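Long-range contacts in twin-arginine translocation pathway signal protein (Burkholderia phytofirmans, PDB 2RJO), which probably serves as a periplasmic sugar-binding protein, holding beta-D-galactopyranose in the cleft between two domains, as related solute-binding proteins of transport systems do: residues A247-D252 with C286-V291; Y121-A126 with L158-K163; T127-S132 with P226-D231; R282-T287 with A315-P320; V139-G144 with L171-A176. All blocks are in the same frame, centred on the assembly; numbering follows the deposited sequence.

Contact 1: residues A247-D252 with C286-V291; sequences ASVDWD and CTATFV
A288 packs against W251, V249 and the D250 carbonyl, and packing is tight at both ends of the strand pair, here around A288 CB and at the other end around V291 CG1. The methyl CB of A288 sits 3.3 Å from D250 O and 3.6 Å from W251 CE3 on the benzo ring, and V249 CG1 also touches it. V291 CG1 lies between the backbone N and the carbonyl carbon of its own residue (chi1 54°), where it presses on S248 O at 3.2 Å and also meets S248 CB. Strands 248-250 and 289-291 pair as antiparallel neighbours in the mixed sheet, with S248-V291 and D250-T289 as hydrogen-bonded pairs, D250 N to T289 O being nearly straight at 2.9 Å. Between them V249 faces F290 as a non-hydrogen-bonded pair, V249 CG2 against F290 CD1. The indole of W251 reaches the galactose pocket, and D250 OD1 accepts from D252 N in an Asx turn, just where D252 caps the helix that follows. The looser side is the water-lined edge by D250 O, T289 and the exposed T287: one water bridges D250 O and T289 OG1, a hydroxyl also bonded to R302, and a second donates to T287 O and more weakly to W251 O.

Contact 2: residues Y121-A126 with L158-K163; sequences YGEETA and LDAALK
G122 opens the contact with its backbone alone, its carbonyl carbon standing 4.1 Å from L158 N. This is a helix-helix packing within the alpha/beta domain of a periplasmic-binding-protein fold: the segments of helices 118-132 and 149-163 cross at -49°, with axes only 7.6 Å apart, a closeness that goes with the glycine and alanines lining the interface. One residue on, E123 has the shortest CA separation across the pair, 5.0 Å to the CA of L158. Its CG is anti to the backbone N (chi1 165°), and the extended chain carries the carboxylate over A160, where OE2 comes 3.8 Å from A160 O and about as near to A160 CB, with no bond between them. The K163 amine is of opposite charge but its NZ stays 6.7 Å from E123 OE2, too far for a salt bridge, so any attraction between them is probably modest. E124 and T125 turn to other neighbours: their side chains touch F290 of strand 283-291, and T125 also meets V249 of strand 248-250. At A126 the helices come together again. Its methyl points at the partner helix and touches both A161 and L158, while W202 of strand 198-203 also touches both A126 and L158. A126 CB is 3.8 Å from L158 CD1 and lies tighter than usual van der Waals contact against A161 CB, at 3.4 Å.

Contact 3: residues T127-S132 with P226-D231; sequences TQLFKS and PVTGMD. With GAL (beta-D-galactopyranose), chain B.
L129 and T228 bring the backbones of helix 127-132 and segment 226-231 closest, with 6.7 Å between their CA atoms, so the helix lies against the short strand 227-228 through side chains. L129 carries most of the contact. Its CG is anti to the backbone N (chi1 174°), and from there the CD1 branch reaches the start of the strand, 3.4 Å from P226 O and 3.9 Å from P226 CB. Nearer the helix backbone, L129 CB lies 3.8 Å from the T228 methyl CG2. That methyl is anti to the carbonyl carbon of T228 and touches both the root and the CD1 branch of the leucine. One turn further along the helix, S132 adds a lighter touch of its CB on P226 CB. The S132 hydroxyl turns back to its own helix and donates to Q128 O, which also accepts from S132 N; the two donors approach from opposite faces of the carbonyl plane. At the far end of the second segment D231 grips the sugar with both carboxylate oxygens: galactose O3 donates to OD1 and O2 to OD2, each at 2.7 Å, so adjacent hydroxyls are held by one side chain. D70, R154, R13, N205 and Y20 also bond the galactose. Strand 227-228 is an outermost strand of the four-stranded parallel sheet, bonded through its backbone to V201 of strand 198-203; helix 118-132 covers one face of that sheet, with W202 touching both L129 and T228.

Contact 4: residues R282-T287 with A315-P320; sequences RESFCT and ARVAGP. With SO4 (sulfate ion), chain F.
P320 O approaches the F285 phenyl ring obliquely, 3.6 Å from F285 CD1. The other flat group, the R316 guanidinium, is engaged at its edge: R316 NH2 donates to sulfate O3 at 2.7 Å, with the sulfur close to the guanidinium plane, while a water, also near that plane, accepts weakly from R316 NH1. The sulfate probably comes from the crystallisation liquor. The R316 chain runs extended from CG to NE, away from strand 283-286, and its group also forms a salt bridge with D252 and a cation-pi contact with W255. Between the backbones, F285 is the centre. Its N-H points almost straight at G319 O, 2.6 Å away, and its own O accepts from two successive amides, A318 N at 2.8 Å and G319 N at 3.2 Å. Further along, T287 N donates to R316 O, and C286 CA makes a CA-H...O contact with the same oxygen. On the other side of F285, P320 CA does likewise to E283 O at 3.2 Å. Side chains add smaller touches: A318 CB rests near F285 O and T287 OG1, and V317 CG1 meets S284 CB. E283 sends its carboxylate elsewhere, to H102 and Y323. Two residues, A318 and G319, facing the single F285 define a classic beta bulge, which shifts the register by one within the antiparallel pairing of strands 283-291 and 317-320 in the mixed sheet.

Contact 5: residues V139-G144 with L171-A176; sequences VVALGG and LDFQVA
V139, A141 and G143 bond alternately to segment 171-176 through five backbone hydrogen bonds. L171 N reaches V139 O, A141 N reaches D172 O, Q174 N reaches A141 O at 2.9 Å, G143 N reaches Q174 O, and A176 N closes the row on G143 O at 2.8 Å. CA-H...O contacts reinforce these, among them L142 CA to Q174 O at 3.2 Å. Among the apolar contacts, the V140 side chain passes obliquely over L171, CG1 against CB, and L142 CD2 reaches A176 CB. On the face of A141 and F173, the F173 ring leans back over the neighbouring strand: its CG is anti to the backbone N (chi1 -177°), A141 CB meets the ring edge near its plane, 3.6 Å from CD1, and F173 CZ comes 3.5 Å from G143 CA. Glycine leaves that position to the ring, since a side chain there would collide with it. Of the polar side chains, D172 OD2 accepts from W190 of helix 180-194, and Q174 NE2 turns back weakly to F173 O. The pairing joins the two parallel strands of a beta-alpha-beta unit whose connecting helix is 149-163, and strand 168-175 forms an outer edge of the four-stranded sheet in this Rossmann-like domain.

Contacts 1 and 3 reach the galactose pocket, through W251 and D231: V249 O and D231 N lie 2.6 Å apart, probably hydrogen-bonded, and W251 NE1 stands 2.9 Å from D231 OD1, a weak hydrogen bond beside the sugar. Contact 2 shares helix 118-132 with contact 3, their centres 9 Å apart, and F130 packs on A161 and L162. Contact 2 also meets contact 1, Y121 OH lying 3.2 Å from A288 N. Contacts 1 and 4 follow one another along strand 283-291, sharing C286 and T287, and the D252 to R316 salt bridge ties them. Contact 5 touches contact 2 through L158 and A141, but lies about 16 Å from contact 4 between nearest atoms.

Contact 1: residues A247-D252 with C286-V291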
# COMPACT_ATOMS: atom_id res chain seq x y z
N ALA A 247 14.63 -0.02 8.14
CA ALA A 247 14.02 0.93 7.22
C ALA A 247 12.63 0.52 6.76
O ALA A 247 12.26 -0.65 6.80
CB ALA A 247 14.92 1.15 6.02
N SER A 248 11.87 1.52 6.32
CA SER A 248 10.53 1.32 5.79
C SER A 248 10.24 2.49 4.85
O SER A 248 11.08 3.36 4.64
CB SER A 248 9.51 1.28 6.93
OG SER A 248 8.21 1.02 6.44
N VAL A 249 9.04 2.50 4.27
CA VAL A 249 8.66 3.59 3.38
C VAL A 249 7.23 3.98 3.71
O VAL A 249 6.34 3.14 3.73
CB VAL A 249 8.78 3.17 1.89
CG1 VAL A 249 8.47 4.36 0.99
CG2 VAL A 249 10.20 2.66 1.61
N ASP A 250 7.03 5.26 4.00
CA ASP A 250 5.71 5.75 4.37
C ASP A 250 4.87 6.21 3.18
O ASP A 250 5.22 7.20 2.51
CB ASP A 250 5.85 6.87 5.39
CG ASP A 250 4.57 7.16 6.13
OD1 ASP A 250 3.58 6.41 5.93
OD2 ASP A 250 4.55 8.12 6.92
N TRP A 251 3.79 5.48 2.91
CA TRP A 251 2.87 5.78 1.81
C TRP A 251 1.79 6.71 2.33
O TRP A 251 1.04 7.31 1.57
CB TRP A 251 2.17 4.51 1.31
CG TRP A 251 3.03 3.29 1.07
CD1 TRP A 251 2.81 2.03 1.55
CD2 TRP A 251 4.17 3.18 0.19
NE1 TRP A 251 3.72 1.15 1.03
CE2 TRP A 251 4.56 1.82 0.19
CE3 TRP A 251 4.88 4.09 -0.60
CZ2 TRP A 251 5.65 1.36 -0.56
CZ3 TRP A 251 5.96 3.62 -1.35
CH2 TRP A 251 6.33 2.27 -1.33
N ASP A 252 1.71 6.81 3.65
CA ASP A 252 0.72 7.64 4.30
C ASP A 252 -0.68 7.11 3.95
O ASP A 252 -1.43 7.74 3.20
CB ASP A 252 0.86 9.09 3.85
CG ASP A 252 0.28 10.05 4.85
OD1 ASP A 252 -0.54 9.61 5.69
OD2 ASP A 252 0.64 11.24 4.79
N CYS A 286 2.84 8.66 -6.42
CA CYS A 286 2.90 9.73 -5.42
C CYS A 286 4.23 9.76 -4.69
O CYS A 286 5.02 8.82 -4.77
CB CYS A 286 1.76 9.56 -4.42
SG CYS A 286 0.15 9.34 -5.20
N THR A 287 4.48 10.85 -4.00
CA THR A 287 5.72 10.99 -3.25
C THR A 287 5.58 10.29 -1.92
O THR A 287 4.57 10.46 -1.24
CB THR A 287 6.06 12.47 -3.00
OG1 THR A 287 6.27 13.13 -4.25
CG2 THR A 287 7.31 12.61 -2.14
N ALA A 288 6.57 9.49 -1.55
CA ALA A 288 6.54 8.80 -0.26
C ALA A 288 7.76 9.25 0.54
O ALA A 288 8.62 9.94 0.00
CB ALA A 288 6.57 7.30 -0.49
N THR A 289 7.82 8.88 1.81
CA THR A 289 8.95 9.25 2.68
C THR A 289 9.75 8.03 3.13
O THR A 289 9.23 7.17 3.84
CB THR A 289 8.47 9.96 3.98
OG1 THR A 289 7.38 10.83 3.68
CG2 THR A 289 9.60 10.77 4.60
N PHE A 290 11.01 7.95 2.72
CA PHE A 290 11.84 6.84 3.14
C PHE A 290 12.08 7.11 4.62
O PHE A 290 12.42 8.24 4.99
CB PHE A 290 13.16 6.86 2.39
CG PHE A 290 13.99 5.64 2.61
CD1 PHE A 290 13.57 4.41 2.12
CD2 PHE A 290 15.18 5.71 3.31
CE1 PHE A 290 14.35 3.26 2.31
CE2 PHE A 290 15.96 4.58 3.51
CZ PHE A 290 15.55 3.35 3.01
N VAL A 291 11.91 6.10 5.47
CA VAL A 291 12.10 6.31 6.90
C VAL A 291 13.12 5.37 7.51
O VAL A 291 13.13 4.17 7.24
CB VAL A 291 10.75 6.18 7.65
CG1 VAL A 291 10.09 4.86 7.32
CG2 VAL A 291 10.97 6.28 9.16
O HOH W 1 4.55 10.16 2.82
O HOH W 2 2.71 10.10 0.42

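Contact 2: residues Y121-A126 with L158-K163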
# COMPACT_ATOMS: atom_id res chain seq x y z
N TYR A 121 11.40 2.31 -4.64
CA TYR A 121 11.41 2.15 -3.19
C TYR A 121 11.85 0.77 -2.74
O TYR A 121 12.49 0.64 -1.71
CB TYR A 121 10.03 2.48 -2.63
CG TYR A 121 9.70 3.94 -2.76
CD1 TYR A 121 10.41 4.91 -2.05
CD2 TYR A 121 8.70 4.37 -3.62
CE1 TYR A 121 10.13 6.27 -2.21
CE2 TYR A 121 8.41 5.72 -3.78
CZ TYR A 121 9.12 6.66 -3.08
OH TYR A 121 8.82 8.00 -3.24
N GLY A 122 11.51 -0.26 -3.50
CA GLY A 122 11.91 -1.61 -3.14
C GLY A 122 13.43 -1.70 -3.21
O GLY A 122 14.07 -2.33 -2.37
N GLU A 123 13.99 -1.06 -4.23
CA GLU A 123 15.42 -1.04 -4.41
C GLU A 123 16.03 -0.17 -3.31
O GLU A 123 17.16 -0.39 -2.89
CB GLU A 123 15.78 -0.48 -5.79
CG GLU A 123 17.24 -0.07 -5.93
CD GLU A 123 17.70 -0.02 -7.39
OE1 GLU A 123 16.95 0.53 -8.23
OE2 GLU A 123 18.81 -0.52 -7.67
N GLU A 124 15.27 0.81 -2.84
CA GLU A 124 15.75 1.70 -1.79
C GLU A 124 15.92 0.99 -0.46
O GLU A 124 16.98 1.10 0.18
CB GLU A 124 14.79 2.88 -1.60
CG GLU A 124 15.38 4.21 -2.02
CD GLU A 124 14.95 5.36 -1.12
OE1 GLU A 124 13.73 5.59 -0.96
OE2 GLU A 124 15.83 6.04 -0.56
N THR A 125 14.89 0.26 -0.03
CA THR A 125 14.95 -0.46 1.25
C THR A 125 15.96 -1.60 1.17
O THR A 125 16.65 -1.91 2.15
CB THR A 125 13.56 -1.03 1.64
OG1 THR A 125 13.18 -2.08 0.75
CG2 THR A 125 12.51 0.07 1.61
N ALA A 126 16.06 -2.22 -0.00
CA ALA A 126 16.99 -3.32 -0.21
C ALA A 126 18.42 -2.80 -0.18
O ALA A 126 19.32 -3.47 0.33
CB ALA A 126 16.71 -3.98 -1.56
N LEU A 158 13.87 -5.18 -5.39
CA LEU A 158 14.79 -6.02 -4.63
C LEU A 158 15.80 -6.64 -5.58
O LEU A 158 17.01 -6.47 -5.41
CB LEU A 158 14.03 -7.14 -3.90
CG LEU A 158 14.87 -8.24 -3.22
CD1 LEU A 158 15.77 -7.62 -2.16
CD2 LEU A 158 13.96 -9.28 -2.59
N ASP A 159 15.30 -7.34 -6.59
CA ASP A 159 16.16 -8.00 -7.57
C ASP A 159 17.18 -7.06 -8.20
O ASP A 159 18.24 -7.51 -8.66
CB ASP A 159 15.32 -8.65 -8.68
CG ASP A 159 14.42 -9.75 -8.17
OD1 ASP A 159 14.71 -10.34 -7.10
OD2 ASP A 159 13.41 -10.05 -8.85
N ALA A 160 16.86 -5.77 -8.25
CA ALA A 160 17.77 -4.78 -8.84
C ALA A 160 18.87 -4.39 -7.86
O ALA A 160 20.01 -4.12 -8.25
CB ALA A 160 16.99 -3.55 -9.27
N ALA A 161 18.52 -4.35 -6.58
CA ALA A 161 19.50 -4.00 -5.56
C ALA A 161 20.52 -5.14 -5.49
O ALA A 161 21.70 -4.92 -5.26
CB ALA A 161 18.81 -3.80 -4.23
N LEU A 162 20.03 -6.36 -5.70
CA LEU A 162 20.88 -7.54 -5.68
C LEU A 162 21.90 -7.48 -6.81
O LEU A 162 23.08 -7.77 -6.61
CB LEU A 162 20.03 -8.80 -5.82
CG LEU A 162 19.15 -9.19 -4.62
CD1 LEU A 162 18.14 -10.26 -5.03
CD2 LEU A 162 20.02 -9.70 -3.50
N LYS A 163 21.45 -7.08 -8.00
CA LYS A 163 22.33 -6.98 -9.15
C LYS A 163 23.45 -5.99 -8.90
O LYS A 163 24.53 -6.09 -9.47
CB LYS A 163 21.53 -6.56 -10.39
CG LYS A 163 22.33 -6.60 -11.69
CD LYS A 163 22.15 -5.31 -12.50
CE LYS A 163 22.83 -4.13 -11.82
NZ LYS A 163 22.76 -2.84 -12.62

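Contact 3: residues T127-S132 with P226-D231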
# COMPACT_ATOMS: atom_id res chain seq x y z
N THR A 127 18.64 -1.62 -0.74
CA THR A 127 19.98 -1.05 -0.76
C THR A 127 20.42 -0.71 0.66
O THR A 127 21.57 -0.94 1.03
CB THR A 127 20.04 0.22 -1.63
OG1 THR A 127 19.90 -0.15 -3.00
CG2 THR A 127 21.36 0.96 -1.44
N GLN A 128 19.51 -0.16 1.45
CA GLN A 128 19.81 0.20 2.83
C GLN A 128 20.12 -1.06 3.63
O GLN A 128 21.02 -1.07 4.47
CB GLN A 128 18.64 0.93 3.47
CG GLN A 128 18.84 1.22 4.95
CD GLN A 128 19.99 2.17 5.21
OE1 GLN A 128 19.90 3.37 4.94
NE2 GLN A 128 21.10 1.63 5.74
N LEU A 129 19.35 -2.12 3.37
CA LEU A 129 19.53 -3.39 4.05
C LEU A 129 20.91 -3.98 3.75
O LEU A 129 21.62 -4.44 4.65
CB LEU A 129 18.44 -4.37 3.63
CG LEU A 129 18.57 -5.80 4.16
CD1 LEU A 129 18.34 -5.81 5.66
CD2 LEU A 129 17.57 -6.71 3.46
N PHE A 130 21.30 -3.97 2.48
CA PHE A 130 22.59 -4.52 2.10
C PHE A 130 23.74 -3.70 2.66
O PHE A 130 24.81 -4.24 2.93
CB PHE A 130 22.70 -4.63 0.58
CG PHE A 130 21.63 -5.46 -0.05
CD1 PHE A 130 20.99 -6.49 0.66
CD2 PHE A 130 21.25 -5.24 -1.38
CE1 PHE A 130 20.00 -7.28 0.06
CE2 PHE A 130 20.26 -6.03 -1.99
CZ PHE A 130 19.64 -7.04 -1.26
N LYS A 131 23.54 -2.40 2.81
CA LYS A 131 24.60 -1.57 3.36
C LYS A 131 24.81 -2.04 4.80
O LYS A 131 25.94 -2.28 5.23
CB LYS A 131 24.22 -0.09 3.38
CG LYS A 131 23.91 0.52 2.02
CD LYS A 131 25.05 0.32 1.04
CE LYS A 131 24.92 1.24 -0.18
NZ LYS A 131 25.21 2.65 0.18
N SER A 132 23.71 -2.20 5.52
CA SER A 132 23.77 -2.64 6.91
C SER A 132 24.51 -3.95 7.06
O SER A 132 25.14 -4.19 8.09
CB SER A 132 22.37 -2.79 7.48
OG SER A 132 21.72 -1.54 7.60
N PRO A 226 19.28 -7.47 10.65
CA PRO A 226 18.58 -6.32 10.07
C PRO A 226 17.41 -6.72 9.18
O PRO A 226 17.49 -7.66 8.39
CB PRO A 226 19.69 -5.61 9.30
CG PRO A 226 20.55 -6.73 8.85
CD PRO A 226 20.64 -7.58 10.10
N VAL A 227 16.30 -6.01 9.33
CA VAL A 227 15.10 -6.28 8.56
C VAL A 227 14.53 -4.99 8.02
O VAL A 227 14.67 -3.94 8.65
CB VAL A 227 14.04 -6.94 9.44
CG1 VAL A 227 12.86 -7.39 8.59
CG2 VAL A 227 14.65 -8.09 10.22
N THR A 228 13.89 -5.06 6.86
CA THR A 228 13.26 -3.89 6.27
C THR A 228 11.82 -4.19 5.85
O THR A 228 11.46 -5.35 5.61
CB THR A 228 14.02 -3.37 5.04
OG1 THR A 228 14.06 -4.38 4.03
CG2 THR A 228 15.43 -2.96 5.43
N GLY A 229 11.01 -3.15 5.77
CA GLY A 229 9.62 -3.31 5.38
C GLY A 229 9.17 -2.17 4.49
O GLY A 229 10.00 -1.54 3.84
N MSE A 230 7.87 -1.91 4.46
CA MSE A 230 7.32 -0.83 3.65
C MSE A 230 5.89 -0.57 4.07
O MSE A 230 5.12 -1.51 4.24
CB MSE A 230 7.37 -1.18 2.14
CG MSE A 230 8.65 -0.70 1.45
SE MSE A 230 8.73 -0.96 -0.35
CE MSE A 230 9.62 -2.48 -0.41
N ASP A 231 5.56 0.70 4.25
CA ASP A 231 4.23 1.15 4.65
C ASP A 231 4.36 2.32 5.62
O ASP A 231 3.61 3.28 5.54
CB ASP A 231 3.41 0.02 5.32
CG ASP A 231 2.72 -0.89 4.30
OD1 ASP A 231 2.69 -0.53 3.11
OD2 ASP A 231 2.19 -1.95 4.70
C1 GAL B . -1.22 -4.18 1.70
C2 GAL B . 0.24 -3.67 1.82
C3 GAL B . 0.39 -2.40 0.95
C4 GAL B . 0.05 -2.75 -0.51
C5 GAL B . -1.41 -3.28 -0.51
C6 GAL B . -1.79 -3.65 -1.94
O1 GAL B . -1.36 -5.37 2.49
O2 GAL B . 0.53 -3.35 3.18
O3 GAL B . 1.73 -1.91 1.01
O4 GAL B . 0.93 -3.78 -0.95
O5 GAL B . -1.53 -4.48 0.32
O6 GAL B . -3.12 -4.12 -1.92

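Contact 4: residues R282-T287 with A315-P320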
# COMPACT_ATOMS: atom_id res chain seq x y z
N ARG A 282 -4.30 11.63 -13.45
CA ARG A 282 -5.29 10.57 -13.66
C ARG A 282 -4.71 9.25 -13.15
O ARG A 282 -5.40 8.47 -12.50
CB ARG A 282 -5.63 10.47 -15.15
CG ARG A 282 -6.82 11.33 -15.55
CD ARG A 282 -8.10 10.69 -15.03
NE ARG A 282 -9.28 11.29 -15.63
CZ ARG A 282 -10.41 10.64 -15.90
NH1 ARG A 282 -10.53 9.35 -15.63
NH2 ARG A 282 -11.43 11.30 -16.42
N GLU A 283 -3.44 9.01 -13.47
CA GLU A 283 -2.71 7.83 -13.02
C GLU A 283 -1.42 8.41 -12.46
O GLU A 283 -0.53 8.80 -13.20
CB GLU A 283 -2.38 6.90 -14.19
CG GLU A 283 -3.56 6.10 -14.70
CD GLU A 283 -3.14 4.98 -15.63
OE1 GLU A 283 -1.94 4.89 -15.96
OE2 GLU A 283 -4.01 4.18 -16.04
N SER A 284 -1.34 8.48 -11.13
CA SER A 284 -0.19 9.09 -10.48
C SER A 284 0.68 8.20 -9.59
O SER A 284 0.20 7.28 -8.94
CB SER A 284 -0.68 10.26 -9.62
OG SER A 284 -1.77 10.95 -10.23
N PHE A 285 1.97 8.49 -9.60
CA PHE A 285 2.91 7.82 -8.71
C PHE A 285 3.01 8.95 -7.70
O PHE A 285 3.21 10.09 -8.10
CB PHE A 285 4.28 7.60 -9.36
CG PHE A 285 4.51 6.20 -9.83
CD1 PHE A 285 5.62 5.89 -10.59
CD2 PHE A 285 3.60 5.19 -9.51
CE1 PHE A 285 5.85 4.58 -11.04
CE2 PHE A 285 3.81 3.88 -9.95
CZ PHE A 285 4.93 3.58 -10.72
N CYS A 286 2.84 8.66 -6.42
CA CYS A 286 2.90 9.73 -5.42
C CYS A 286 4.23 9.76 -4.69
O CYS A 286 5.02 8.82 -4.77
CB CYS A 286 1.76 9.56 -4.42
SG CYS A 286 0.15 9.34 -5.20
N THR A 287 4.48 10.85 -4.00
CA THR A 287 5.72 10.99 -3.25
C THR A 287 5.58 10.29 -1.92
O THR A 287 4.57 10.46 -1.24
CB THR A 287 6.06 12.47 -3.00
OG1 THR A 287 6.27 13.13 -4.25
CG2 THR A 287 7.31 12.61 -2.14
N ALA A 315 -1.18 17.59 -4.50
CA ALA A 315 -0.02 18.05 -3.76
C ALA A 315 1.12 17.03 -3.70
O ALA A 315 2.28 17.41 -3.52
CB ALA A 315 -0.44 18.43 -2.34
N ARG A 316 0.81 15.75 -3.87
CA ARG A 316 1.82 14.70 -3.79
C ARG A 316 2.06 13.90 -5.07
O ARG A 316 2.50 12.75 -5.01
CB ARG A 316 1.45 13.72 -2.68
CG ARG A 316 1.15 14.39 -1.36
CD ARG A 316 1.04 13.41 -0.22
NE ARG A 316 0.56 14.07 0.99
CZ ARG A 316 0.60 13.52 2.20
NH1 ARG A 316 1.10 12.30 2.35
NH2 ARG A 316 0.15 14.18 3.26
N VAL A 317 1.78 14.51 -6.21
CA VAL A 317 1.99 13.83 -7.47
C VAL A 317 3.46 13.90 -7.83
O VAL A 317 3.99 14.99 -8.08
CB VAL A 317 1.15 14.49 -8.59
CG1 VAL A 317 1.29 13.71 -9.88
CG2 VAL A 317 -0.30 14.56 -8.17
N ALA A 318 4.14 12.76 -7.83
CA ALA A 318 5.55 12.71 -8.19
C ALA A 318 5.66 12.62 -9.71
O ALA A 318 6.57 13.17 -10.31
CB ALA A 318 6.23 11.50 -7.55
N GLY A 319 4.71 11.92 -10.32
CA GLY A 319 4.70 11.77 -11.76
C GLY A 319 3.65 10.75 -12.16
O GLY A 319 2.93 10.25 -11.30
N PRO A 320 3.51 10.43 -13.46
CA PRO A 320 2.51 9.44 -13.85
C PRO A 320 3.00 8.04 -13.54
O PRO A 320 4.19 7.83 -13.33
CB PRO A 320 2.37 9.67 -15.36
CG PRO A 320 3.77 10.05 -15.75
CD PRO A 320 4.17 11.01 -14.63
S SO4 F . 0.14 13.88 6.92
O1 SO4 F . -1.23 13.45 6.50
O2 SO4 F . 0.09 15.29 7.37
O3 SO4 F . 1.09 13.73 5.79
O4 SO4 F . 0.61 13.02 8.04
O HOH W 2 2.71 10.10 0.42

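Contact 5: residues V139-G144 with L171-A176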
# COMPACT_ATOMS: atom_id res chain seq x y z
N VAL A 139 20.64 -13.38 2.39
CA VAL A 139 19.39 -12.66 2.60
C VAL A 139 18.16 -13.46 2.20
O VAL A 139 18.14 -14.10 1.17
CB VAL A 139 19.38 -11.36 1.80
CG1 VAL A 139 18.13 -10.57 2.11
CG2 VAL A 139 20.63 -10.55 2.12
N VAL A 140 17.13 -13.41 3.05
CA VAL A 140 15.87 -14.08 2.74
C VAL A 140 14.88 -12.94 2.48
O VAL A 140 15.00 -11.87 3.08
CB VAL A 140 15.37 -14.96 3.91
CG1 VAL A 140 16.25 -16.19 4.04
CG2 VAL A 140 15.36 -14.18 5.21
N ALA A 141 13.91 -13.16 1.59
CA ALA A 141 12.93 -12.12 1.27
C ALA A 141 11.48 -12.61 1.26
O ALA A 141 11.18 -13.69 0.74
CB ALA A 141 13.28 -11.48 -0.06
N LEU A 142 10.60 -11.80 1.83
CA LEU A 142 9.18 -12.10 1.92
C LEU A 142 8.38 -11.19 0.98
O LEU A 142 8.49 -9.97 1.06
CB LEU A 142 8.70 -11.89 3.36
CG LEU A 142 9.28 -12.86 4.40
CD1 LEU A 142 9.27 -12.20 5.77
CD2 LEU A 142 8.49 -14.16 4.39
N GLY A 143 7.59 -11.79 0.11
CA GLY A 143 6.81 -11.01 -0.84
C GLY A 143 5.31 -10.98 -0.61
O GLY A 143 4.77 -11.78 0.14
N GLY A 144 4.64 -10.04 -1.26
CA GLY A 144 3.20 -9.92 -1.11
C GLY A 144 2.46 -10.78 -2.12
O GLY A 144 3.10 -11.51 -2.88
N LEU A 171 19.14 -16.03 -0.40
CA LEU A 171 18.90 -17.39 0.04
C LEU A 171 17.58 -17.99 -0.41
O LEU A 171 17.54 -19.15 -0.84
CB LEU A 171 19.03 -17.48 1.56
CG LEU A 171 20.38 -17.02 2.10
CD1 LEU A 171 20.39 -17.09 3.62
CD2 LEU A 171 21.48 -17.87 1.51
N ASP A 172 16.49 -17.22 -0.32
CA ASP A 172 15.18 -17.73 -0.72
C ASP A 172 14.06 -16.69 -0.66
O ASP A 172 13.93 -15.96 0.31
CB ASP A 172 14.80 -18.92 0.17
CG ASP A 172 13.48 -19.55 -0.22
OD1 ASP A 172 13.24 -19.71 -1.43
OD2 ASP A 172 12.69 -19.92 0.68
N PHE A 173 13.25 -16.63 -1.71
CA PHE A 173 12.14 -15.68 -1.76
C PHE A 173 10.85 -16.46 -1.55
O PHE A 173 10.64 -17.49 -2.19
CB PHE A 173 12.08 -14.99 -3.12
CG PHE A 173 11.01 -13.93 -3.22
CD1 PHE A 173 11.21 -12.66 -2.70
CD2 PHE A 173 9.79 -14.22 -3.82
CE1 PHE A 173 10.21 -11.68 -2.77
CE2 PHE A 173 8.77 -13.24 -3.90
CZ PHE A 173 8.98 -11.98 -3.38
N GLN A 174 10.00 -15.96 -0.66
CA GLN A 174 8.72 -16.61 -0.37
C GLN A 174 7.60 -15.59 -0.20
O GLN A 174 7.79 -14.52 0.37
CB GLN A 174 8.83 -17.44 0.91
CG GLN A 174 9.62 -18.72 0.76
CD GLN A 174 8.86 -19.81 0.04
OE1 GLN A 174 7.79 -20.23 0.48
NE2 GLN A 174 9.40 -20.28 -1.07
N VAL A 175 6.43 -15.95 -0.70
CA VAL A 175 5.25 -15.10 -0.63
C VAL A 175 4.53 -15.34 0.70
O VAL A 175 4.28 -16.49 1.08
CB VAL A 175 4.30 -15.43 -1.79
CG1 VAL A 175 2.97 -14.72 -1.59
CG2 VAL A 175 4.96 -15.02 -3.10
N ALA A 176 4.21 -14.26 1.41
CA ALA A 176 3.51 -14.37 2.68
C ALA A 176 2.19 -13.58 2.63
O ALA A 176 1.57 -13.32 3.67
CB ALA A 176 4.39 -13.87 3.81